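Local coordinates for protein haloacid dehalogenase-like hydrolase (Klebsiella pneumoniae subsp. pneumoniae, PDB 3PGV) that probably acts as a magnesium-dependent phosphatase of the Cof family within the haloacid dehalogenase-like superfamily, and holds a calcium ion in its metal site, at residues G86-D91 against Y125-W130; I113-P118 against K151-G156; E263-G268 against P276-K281. All blocks are in the same frame, centred on the assembly; numbering follows the deposited sequence.

Interaction 1 of 3, residues G86-D91 against Y125-W130; sequences GARVHD and YREDEW. With EDO (1,2-ethanediol), chain I.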
loop_
_atom_site.group_PDB
_atom_site.type_symbol
_atom_site.label_atom_id
_atom_site.label_comp_id
_atom_site.label_asym_id
_atom_site.label_seq_id
_atom_site.Cartn_x
_atom_site.Cartn_y
_atom_site.Cartn_z
ATOM N N GLY A 86 -1.614 -0.511 -5.198
ATOM C CA GLY A 86 -2.141 -1.286 -6.319
ATOM C C GLY A 86 -2.145 -0.568 -7.652
ATOM O O GLY A 86 -2.529 -1.154 -8.656
ATOM N N ALA A 87 -1.727 0.708 -7.684
ATOM C CA ALA A 87 -1.680 1.458 -8.946
ATOM C C ALA A 87 -0.537 0.958 -9.831
ATOM O O ALA A 87 -0.585 1.122 -11.045
ATOM C CB ALA A 87 -1.530 2.943 -8.671
ATOM N N ARG A 88 0.473 0.296 -9.220
ATOM C CA ARG A 88 1.616 -0.238 -9.947
ATOM C C ARG A 88 1.902 -1.679 -9.523
ATOM O O ARG A 88 1.760 -2.024 -8.347
ATOM C CB ARG A 88 2.886 0.622 -9.679
ATOM C CG ARG A 88 2.813 2.084 -10.149
ATOM C CD ARG A 88 2.919 2.204 -11.644
ATOM N NE ARG A 88 3.127 3.590 -12.079
ATOM C CZ ARG A 88 2.141 4.459 -12.291
ATOM N NH1 ARG A 88 0.879 4.114 -12.052
ATOM N NH2 ARG A 88 2.410 5.687 -12.712
ATOM N N VAL A 89 2.379 -2.493 -10.458
ATOM C CA VAL A 89 2.918 -3.817 -10.167
ATOM C C VAL A 89 4.232 -3.991 -10.930
ATOM O O VAL A 89 4.319 -3.622 -12.106
ATOM C CB VAL A 89 1.912 -4.976 -10.454
ATOM C CG1 VAL A 89 2.635 -6.311 -10.602
ATOM C CG2 VAL A 89 0.854 -5.062 -9.368
ATOM N N HIS A 90 5.272 -4.468 -10.240
ATOM C CA HIS A 90 6.551 -4.775 -10.857
ATOM C C HIS A 90 6.870 -6.220 -10.620
ATOM O O HIS A 90 6.521 -6.757 -9.574
ATOM C CB HIS A 90 7.662 -3.905 -10.264
ATOM C CG HIS A 90 7.631 -2.478 -10.707
ATOM N ND1 HIS A 90 6.691 -1.593 -10.214
ATOM C CD2 HIS A 90 8.518 -1.793 -11.471
ATOM C CE1 HIS A 90 6.996 -0.412 -10.734
ATOM N NE2 HIS A 90 8.088 -0.481 -11.498
ATOM N N ASP A 91 7.546 -6.863 -11.568
ATOM C CA ASP A 91 8.015 -8.226 -11.357
ATOM C C ASP A 91 9.352 -8.193 -10.601
ATOM O O ASP A 91 9.857 -7.106 -10.299
ATOM C CB ASP A 91 8.132 -9.003 -12.701
ATOM C CG ASP A 91 9.144 -8.443 -13.702
ATOM O OD1 ASP A 91 10.007 -7.629 -13.290
ATOM O OD2 ASP A 91 9.129 -8.890 -14.871
ATOM N N TYR A 125 2.078 11.395 -6.590
ATOM C CA TYR A 125 3.052 10.516 -7.241
ATOM C C TYR A 125 2.745 10.481 -8.722
ATOM O O TYR A 125 1.718 9.933 -9.120
ATOM C CB TYR A 125 3.027 9.090 -6.665
ATOM C CG TYR A 125 3.662 8.945 -5.293
ATOM C CD1 TYR A 125 4.468 9.954 -4.761
ATOM C CD2 TYR A 125 3.522 7.767 -4.560
ATOM C CE1 TYR A 125 5.045 9.828 -3.502
ATOM C CE2 TYR A 125 4.092 7.628 -3.300
ATOM C CZ TYR A 125 4.861 8.657 -2.773
ATOM O OH TYR A 125 5.435 8.513 -1.522
ATOM N N ARG A 126 3.546 11.203 -9.526
ATOM C CA ARG A 126 3.417 11.203 -10.974
ATOM C C ARG A 126 4.569 10.431 -11.547
ATOM O O ARG A 126 5.720 10.889 -11.460
ATOM C CB ARG A 126 3.420 12.633 -11.525
ATOM C CG ARG A 126 3.225 12.676 -13.026
ATOM C CD ARG A 126 3.208 14.085 -13.567
ATOM N NE ARG A 126 2.840 14.094 -14.979
ATOM C CZ ARG A 126 3.688 13.829 -15.968
ATOM N NH1 ARG A 126 4.958 13.556 -15.705
ATOM N NH2 ARG A 126 3.270 13.831 -17.224
ATOM N N GLU A 127 4.289 9.228 -12.095
ATOM C CA GLU A 127 5.331 8.329 -12.615
ATOM C C GLU A 127 6.406 8.101 -11.541
ATOM O O GLU A 127 6.071 7.683 -10.439
ATOM C CB GLU A 127 5.948 8.869 -13.938
ATOM C CG GLU A 127 4.930 9.154 -15.047
ATOM C CD GLU A 127 4.192 7.953 -15.621
ATOM O OE1 GLU A 127 4.339 6.833 -15.078
ATOM O OE2 GLU A 127 3.452 8.141 -16.613
ATOM N N ASP A 128 7.667 8.463 -11.825
ATOM C CA ASP A 128 8.764 8.290 -10.866
ATOM C C ASP A 128 9.039 9.549 -10.048
ATOM O O ASP A 128 10.068 9.631 -9.376
ATOM C CB ASP A 128 10.039 7.817 -11.580
ATOM C CG ASP A 128 10.023 6.350 -11.951
ATOM O OD1 ASP A 128 9.198 5.581 -11.351
ATOM O OD2 ASP A 128 10.896 5.931 -12.748
ATOM N N GLU A 129 8.115 10.508 -10.064
ATOM C CA GLU A 129 8.314 11.758 -9.323
ATOM C C GLU A 129 7.315 11.970 -8.204
ATOM O O GLU A 129 6.169 11.523 -8.287
ATOM C CB GLU A 129 8.325 12.965 -10.264
ATOM C CG GLU A 129 9.522 13.004 -11.195
ATOM C CD GLU A 129 9.616 14.284 -11.997
ATOM O OE1 GLU A 129 8.599 14.669 -12.622
ATOM O OE2 GLU A 129 10.701 14.911 -11.992
ATOM N N TRP A 130 7.735 12.708 -7.181
ATOM C CA TRP A 130 6.917 13.049 -6.046
ATOM C C TRP A 130 6.756 14.547 -5.986
ATOM O O TRP A 130 7.749 15.276 -6.002
ATOM C CB TRP A 130 7.547 12.488 -4.758
ATOM C CG TRP A 130 6.996 13.025 -3.470
ATOM C CD1 TRP A 130 5.700 13.367 -3.208
ATOM C CD2 TRP A 130 7.685 13.060 -2.202
ATOM N NE1 TRP A 130 5.562 13.711 -1.873
ATOM C CE2 TRP A 130 6.754 13.486 -1.228
ATOM C CE3 TRP A 130 9.002 12.767 -1.799
ATOM C CZ2 TRP A 130 7.114 13.699 0.103
ATOM C CZ3 TRP A 130 9.356 12.965 -0.474
ATOM C CH2 TRP A 130 8.420 13.428 0.462
HETATM C C1 EDO I . 10.921 14.448 -7.692
HETATM O O1 EDO I . 11.964 15.092 -8.436
HETATM C C2 EDO I . 11.206 12.949 -7.649
HETATM O O2 EDO I . 10.379 12.313 -6.660
#

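Interaction 2 of 3, residues I113-P118 against K151-G156; sequences IVRNDP and KLYEPG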
loop_
_atom_site.group_PDB
_atom_site.type_symbol
_atom_site.label_atom_id
_atom_site.label_comp_id
_atom_site.label_asym_id
_atom_site.label_seq_id
_atom_site.Cartn_x
_atom_site.Cartn_y
_atom_site.Cartn_z
ATOM N N ILE A 113 -7.845 20.734 -4.870
ATOM C CA ILE A 113 -9.051 20.659 -4.031
ATOM C C ILE A 113 -8.890 21.345 -2.659
ATOM O O ILE A 113 -9.821 22.016 -2.196
ATOM C CB ILE A 113 -9.632 19.207 -3.942
ATOM C CG1 ILE A 113 -11.076 19.217 -3.371
ATOM C CG2 ILE A 113 -8.702 18.261 -3.153
ATOM C CD1 ILE A 113 -11.862 17.847 -3.475
ATOM N N VAL A 114 -7.696 21.231 -2.041
ATOM C CA VAL A 114 -7.440 21.853 -0.732
ATOM C C VAL A 114 -6.167 22.691 -0.756
ATOM O O VAL A 114 -5.415 22.695 0.211
ATOM C CB VAL A 114 -7.440 20.814 0.426
ATOM C CG1 VAL A 114 -8.857 20.379 0.770
ATOM C CG2 VAL A 114 -6.571 19.609 0.082
ATOM N N ARG A 115 -5.943 23.439 -1.860
ATOM C CA ARG A 115 -4.765 24.286 -2.000
ATOM C C ARG A 115 -4.659 25.302 -0.861
ATOM O O ARG A 115 -3.559 25.551 -0.350
ATOM C CB ARG A 115 -4.790 25.024 -3.339
ATOM C CG ARG A 115 -3.549 25.873 -3.577
ATOM C CD ARG A 115 -2.686 25.215 -4.586
ATOM N NE ARG A 115 -1.279 25.305 -4.262
ATOM C CZ ARG A 115 -0.335 24.669 -4.935
ATOM N NH1 ARG A 115 -0.654 23.892 -5.965
ATOM N NH2 ARG A 115 0.937 24.794 -4.584
ATOM N N ASN A 116 -5.802 25.895 -0.470
ATOM C CA ASN A 116 -5.840 26.988 0.508
ATOM C C ASN A 116 -6.073 26.526 1.941
ATOM O O ASN A 116 -6.300 27.360 2.816
ATOM C CB ASN A 116 -6.867 28.034 0.097
ATOM C CG ASN A 116 -6.619 28.596 -1.284
ATOM O OD1 ASN A 116 -7.474 28.521 -2.166
ATOM N ND2 ASN A 116 -5.394 29.059 -1.534
ATOM N N ASP A 117 -5.971 25.211 2.204
ATOM C CA ASP A 117 -6.117 24.708 3.569
ATOM C C ASP A 117 -4.726 24.639 4.217
ATOM O O ASP A 117 -3.923 23.788 3.855
ATOM C CB ASP A 117 -6.806 23.331 3.570
ATOM C CG ASP A 117 -7.326 22.879 4.929
ATOM O OD1 ASP A 117 -6.661 23.159 5.939
ATOM O OD2 ASP A 117 -8.340 22.162 4.962
ATOM N N PRO A 118 -4.385 25.575 5.128
ATOM C CA PRO A 118 -3.035 25.556 5.714
ATOM C C PRO A 118 -2.733 24.287 6.522
ATOM O O PRO A 118 -1.566 23.978 6.757
ATOM C CB PRO A 118 -3.019 26.808 6.599
ATOM C CG PRO A 118 -4.441 27.062 6.924
ATOM C CD PRO A 118 -5.208 26.660 5.702
ATOM N N LYS A 151 9.280 17.635 -5.402
ATOM C CA LYS A 151 9.364 18.892 -6.107
ATOM C C LYS A 151 8.122 19.666 -5.714
ATOM O O LYS A 151 7.080 19.059 -5.486
ATOM C CB LYS A 151 9.351 18.680 -7.631
ATOM C CG LYS A 151 10.654 18.234 -8.249
ATOM C CD LYS A 151 10.536 18.326 -9.780
ATOM C CE LYS A 151 11.651 17.667 -10.530
ATOM N NZ LYS A 151 11.384 17.663 -11.992
ATOM N N LEU A 152 8.196 20.983 -5.681
ATOM C CA LEU A 152 7.012 21.793 -5.402
ATOM C C LEU A 152 6.262 22.096 -6.678
ATOM O O LEU A 152 6.867 22.137 -7.751
ATOM C CB LEU A 152 7.400 23.108 -4.697
ATOM C CG LEU A 152 7.987 22.975 -3.289
ATOM C CD1 LEU A 152 8.440 24.310 -2.774
ATOM C CD2 LEU A 152 6.984 22.349 -2.330
ATOM N N TYR A 153 4.947 22.316 -6.582
ATOM C CA TYR A 153 4.156 22.711 -7.751
ATOM C C TYR A 153 3.174 23.825 -7.413
ATOM O O TYR A 153 2.576 23.818 -6.340
ATOM C CB TYR A 153 3.442 21.491 -8.408
ATOM C CG TYR A 153 2.243 20.983 -7.638
ATOM C CD1 TYR A 153 2.384 20.014 -6.649
ATOM C CD2 TYR A 153 0.956 21.413 -7.948
ATOM C CE1 TYR A 153 1.278 19.505 -5.968
ATOM C CE2 TYR A 153 -0.155 20.932 -7.256
ATOM C CZ TYR A 153 0.013 19.988 -6.255
ATOM O OH TYR A 153 -1.075 19.528 -5.556
ATOM N N GLU A 154 3.058 24.808 -8.297
ATOM C CA GLU A 154 2.121 25.903 -8.136
ATOM C C GLU A 154 0.837 25.595 -8.912
ATOM O O GLU A 154 0.850 24.727 -9.786
ATOM C CB GLU A 154 2.754 27.224 -8.608
ATOM C CG GLU A 154 3.839 27.747 -7.661
ATOM C CD GLU A 154 3.358 28.081 -6.257
ATOM O OE1 GLU A 154 2.484 28.970 -6.119
ATOM O OE2 GLU A 154 3.871 27.468 -5.291
ATOM N N PRO A 155 -0.318 26.202 -8.543
ATOM C CA PRO A 155 -1.567 25.868 -9.253
ATOM C C PRO A 155 -1.421 25.874 -10.769
ATOM O O PRO A 155 -0.892 26.825 -11.336
ATOM C CB PRO A 155 -2.546 26.937 -8.767
ATOM C CG PRO A 155 -2.045 27.314 -7.411
ATOM C CD PRO A 155 -0.547 27.202 -7.470
ATOM N N GLY A 156 -1.781 24.746 -11.392
ATOM C CA GLY A 156 -1.784 24.590 -12.843
ATOM C C GLY A 156 -0.469 24.161 -13.465
ATOM O O GLY A 156 -0.430 23.835 -14.655
#

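Interaction 3 of 3, residues E263-G268 against P276-K281; sequences ELEVIG and PRYLRK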
loop_
_atom_site.group_PDB
_atom_site.type_symbol
_atom_site.label_atom_id
_atom_site.label_comp_id
_atom_site.label_asym_id
_atom_site.label_seq_id
_atom_site.Cartn_x
_atom_site.Cartn_y
_atom_site.Cartn_z
ATOM N N GLU A 263 -15.034 -10.052 11.160
ATOM C CA GLU A 263 -14.990 -11.473 10.785
ATOM C C GLU A 263 -13.551 -11.980 10.551
ATOM O O GLU A 263 -13.334 -13.188 10.438
ATOM C CB GLU A 263 -15.866 -11.741 9.539
ATOM C CG GLU A 263 -15.285 -11.214 8.226
ATOM C CD GLU A 263 -15.376 -9.714 7.994
ATOM O OE1 GLU A 263 -16.076 -9.025 8.774
ATOM O OE2 GLU A 263 -14.806 -9.240 6.982
ATOM N N LEU A 264 -12.587 -11.059 10.422
ATOM C CA LEU A 264 -11.208 -11.435 10.146
ATOM C C LEU A 264 -10.421 -11.703 11.412
ATOM O O LEU A 264 -10.595 -11.010 12.421
ATOM C CB LEU A 264 -10.504 -10.365 9.288
ATOM C CG LEU A 264 -11.095 -10.134 7.886
ATOM C CD1 LEU A 264 -10.337 -9.072 7.157
ATOM C CD2 LEU A 264 -11.104 -11.432 7.057
ATOM N N GLU A 265 -9.527 -12.686 11.354
ATOM C CA GLU A 265 -8.664 -13.026 12.470
ATOM C C GLU A 265 -7.691 -11.894 12.760
ATOM O O GLU A 265 -7.065 -11.353 11.834
ATOM C CB GLU A 265 -7.891 -14.323 12.166
ATOM C CG GLU A 265 -7.028 -14.812 13.322
ATOM C CD GLU A 265 -6.128 -15.988 12.999
ATOM O OE1 GLU A 265 -6.061 -16.387 11.813
ATOM O OE2 GLU A 265 -5.459 -16.489 13.928
ATOM N N VAL A 266 -7.563 -11.530 14.039
ATOM C CA VAL A 266 -6.573 -10.558 14.476
ATOM C C VAL A 266 -5.384 -11.323 15.061
ATOM O O VAL A 266 -5.556 -12.096 16.007
ATOM C CB VAL A 266 -7.154 -9.518 15.488
ATOM C CG1 VAL A 266 -6.067 -8.551 15.961
ATOM C CG2 VAL A 266 -8.321 -8.752 14.875
ATOM N N ILE A 267 -4.206 -11.192 14.434
ATOM C CA ILE A 267 -3.006 -11.862 14.919
ATOM C C ILE A 267 -2.185 -10.913 15.790
ATOM O O ILE A 267 -2.664 -9.822 16.127
ATOM C CB ILE A 267 -2.181 -12.510 13.761
ATOM C CG1 ILE A 267 -1.561 -11.436 12.825
ATOM C CG2 ILE A 267 -3.031 -13.513 12.991
ATOM C CD1 ILE A 267 -0.420 -11.964 11.918
ATOM N N GLY A 268 -0.977 -11.342 16.180
ATOM C CA GLY A 268 -0.100 -10.556 17.049
ATOM C C GLY A 268 0.420 -9.269 16.420
ATOM O O GLY A 268 0.049 -8.917 15.294
ATOM N N PRO A 276 5.831 -13.596 10.174
ATOM C CA PRO A 276 6.663 -14.775 9.869
ATOM C C PRO A 276 6.458 -15.936 10.848
ATOM O O PRO A 276 6.544 -17.099 10.440
ATOM C CB PRO A 276 8.093 -14.223 9.907
ATOM C CG PRO A 276 8.004 -12.958 10.659
ATOM C CD PRO A 276 6.661 -12.396 10.386
ATOM N N ARG A 277 6.149 -15.629 12.133
ATOM C CA ARG A 277 5.878 -16.665 13.143
ATOM C C ARG A 277 4.590 -17.398 12.826
ATOM O O ARG A 277 4.528 -18.620 12.953
ATOM C CB ARG A 277 5.832 -16.061 14.556
ATOM C CG ARG A 277 7.176 -15.556 15.013
ATOM C CD ARG A 277 7.175 -14.993 16.430
ATOM N NE ARG A 277 8.435 -14.290 16.705
ATOM C CZ ARG A 277 9.556 -14.896 17.090
ATOM N NH1 ARG A 277 9.568 -16.207 17.312
ATOM N NH2 ARG A 277 10.670 -14.197 17.263
ATOM N N TYR A 278 3.570 -16.657 12.362
ATOM C CA TYR A 278 2.284 -17.227 11.955
ATOM C C TYR A 278 2.493 -18.143 10.753
ATOM O O TYR A 278 1.941 -19.240 10.712
ATOM C CB TYR A 278 1.294 -16.100 11.600
ATOM C CG TYR A 278 -0.116 -16.577 11.329
ATOM C CD1 TYR A 278 -0.492 -17.018 10.061
ATOM C CD2 TYR A 278 -1.097 -16.512 12.313
ATOM C CE1 TYR A 278 -1.798 -17.430 9.796
ATOM C CE2 TYR A 278 -2.411 -16.906 12.056
ATOM C CZ TYR A 278 -2.761 -17.355 10.793
ATOM O OH TYR A 278 -4.055 -17.733 10.532
ATOM N N LEU A 279 3.311 -17.688 9.778
ATOM C CA LEU A 279 3.620 -18.438 8.568
ATOM C C LEU A 279 4.375 -19.733 8.871
ATOM O O LEU A 279 4.036 -20.778 8.311
ATOM C CB LEU A 279 4.414 -17.565 7.577
ATOM C CG LEU A 279 3.632 -16.394 6.938
ATOM C CD1 LEU A 279 4.551 -15.488 6.152
ATOM C CD2 LEU A 279 2.504 -16.901 6.044
ATOM N N ARG A 280 5.381 -19.678 9.787
ATOM C CA ARG A 280 6.137 -20.880 10.187
ATOM C C ARG A 280 5.231 -21.885 10.879
ATOM O O ARG A 280 5.358 -23.082 10.645
ATOM C CB ARG A 280 7.323 -20.521 11.102
ATOM C CG ARG A 280 8.418 -19.755 10.402
ATOM C CD ARG A 280 9.751 -19.968 11.061
ATOM N NE ARG A 280 10.750 -19.026 10.560
ATOM C CZ ARG A 280 12.040 -19.086 10.865
ATOM N NH1 ARG A 280 12.505 -20.073 11.623
ATOM N NH2 ARG A 280 12.880 -18.182 10.386
ATOM N N LYS A 281 4.291 -21.396 11.714
ATOM C CA LYS A 281 3.337 -22.249 12.421
ATOM C C LYS A 281 2.370 -22.906 11.426
ATOM O O LYS A 281 2.043 -24.088 11.565
ATOM C CB LYS A 281 2.562 -21.423 13.472
ATOM C CG LYS A 281 1.711 -22.264 14.411
ATOM C CD LYS A 281 0.978 -21.409 15.421
#

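Interaction 1 of 3, residues G86-D91 against Y125-W130
A single salt bridge, R88 to E127, spans the interface between the Rossmann-like core sheet, which supplies strand 88-90, and the sheet of the cap domain, as in Cof-type relatives, whose hairpin joins strands 121-126 and 129-132. Only about 80 Å² is buried between the segments, and the closest pair of CA atoms, R88 and E127, is 9.7 Å apart, so the two backbones never meet and the side chains span the distance. R88 NH2 approaches E127 OE1 at 3.3 Å, but the N-H...O angle is only 126° and the guanidinium and carboxylate planes are turned 55° apart. The hydrogen bond within the pair is therefore weak, and the attraction is probably mainly electrostatic. E127 sits at the tip of the hairpin, inside the type II' turn R126-E129, which is closed by E129 N to R126 O at 2.8 Å. Its CB leads away from R88, and a bend at chi2 (-66°) brings the carboxylate back. The guanidinium has a firmer tie elsewhere: NH1 is hydrogen-bonded to N101 OD1, besides a weak bond to A87 O at 3.5 Å. Just past the turn, W130 N donates to O2 of an ethanediol at 2.7 Å, which is also hydrogen-bonded to N149 O. Where strand 88-90 starts, A87 and R88 both face T83 in a classic beta bulge; the strand itself lies between strands 80-83 and 96-99, while Y125 pairs with strand 163-169 and E127 O accepts a hydrogen bond from H64.

Interaction 2 of 3, residues I113-P118 against K151-G156
R115 carries its side of this contact alone, and the hydrogen bonds to the carbonyl of Y153 are its most directional element. NH2 reaches Y153 O at 2.6 Å with an N-H...O angle of 160°; the donor lies in the carbonyl plane, and the oxygen in turn sits at the guanidinium edge, close to its plane. NH1 adds a weak second bond to the same oxygen, so one carbonyl receives both terminal nitrogens. NH1 also has a salt-bridge partner beyond the segments, E112 OE2.

Charge and pi contacts come next. The Y153 ring stands 81° to the guanidinium, whose CZ is 4.9 Å from the ring centroid and 29° off its normal, an off-centre cation-pi arrangement. The nearest ring atom is Y153 CE2, which R115 NH1 approaches to 3.3 Å. Y153 OH is hydrogen-bonded to F111 O, which helps fix where the ring stands. The carboxylate of E154 is near, with OE2 at 4.0 Å from R115 NH2, but well out of the guanidinium plane: opposite charges without a directed bond.

In the fold, this joins the type I turn V114-D117, which links helix 104-110 to strand 121-126, to the chain leaving edge strand 150-152 of the cap sheet.

Van der Waals contact supplies the rest. P155 covers one face of the R115 guanidinium, its CD 3.5 Å from the plane and over the centre, while its CG touches R115 CD at 3.6 Å. Bent at chi2 and chi3, R115 crosses the proline at about a right angle, its guanidinium stacked against CD while its edge meets Y153 O.

Interaction 3 of 3, residues E263-G268 against P276-K281
Y278 projects from segment 276-281 of helix 274-283 toward the segment 263-268, and it is the one residue of 276-281 that makes the contact, touching E265 and I267. From CB, a chi1 of -173° turns the ring away from the Y278 backbone N. The first ring atoms to meet the other segment are CD2 and CE2, each 3.6 Å from I267 CG2; the isoleucine side chain runs roughly perpendicular to the tyrosine, and this methyl makes the apolar half of the contact. CE2 also lies 3.6 Å from E265 OE2, which approaches the ring at its edge, in plane. Further out, the hydroxyl donates a hydrogen bond to E265 OE1, at 2.7 Å from OH. That oxygen is met on its syn side, 18° out of the carboxylate plane, and the carboxylate is turned 62° from the ring. E265 comes from the opposite direction with an extended chain, so the two side chains together span the 11.7 Å between E265 CA and Y278 CA. OE1 has a second partner, K246 NZ, in a salt bridge. The I267 side chain is about 9 Å from that of the calcium ligand D233, near the metal site without belonging to it. The contact ties helix 274-283 to the short, weakly bonded edge strand at about 265-266 of the Rossmann-like core: Y278 also lies against strands 246-249 and 228-232, while L279 packs on F231 and on L50 of helix 41-51.

Interactions 1 and 2 meet directly: E129 OE2 forms a salt bridge with K151 NZ, and strands 129-132 and 150-152 are neighbours in the cap sheet. Interaction 3 stands apart, its centre about 29 Å from that of interaction 1 and 42 Å from that of interaction 2, yet it shares the core sheet with interaction 1. All three are partly buried. Interaction 1 lies nearest the centre of the chain and rests on one weakly directed ion pair between core and cap; interaction 2, furthest out and wholly within the cap, surrounds an arginine with carbonyl, ring and proline; interaction 3, within the core domain, combines a neutral donor on a carboxylate with a methyl-ring contact, binding helix to sheet.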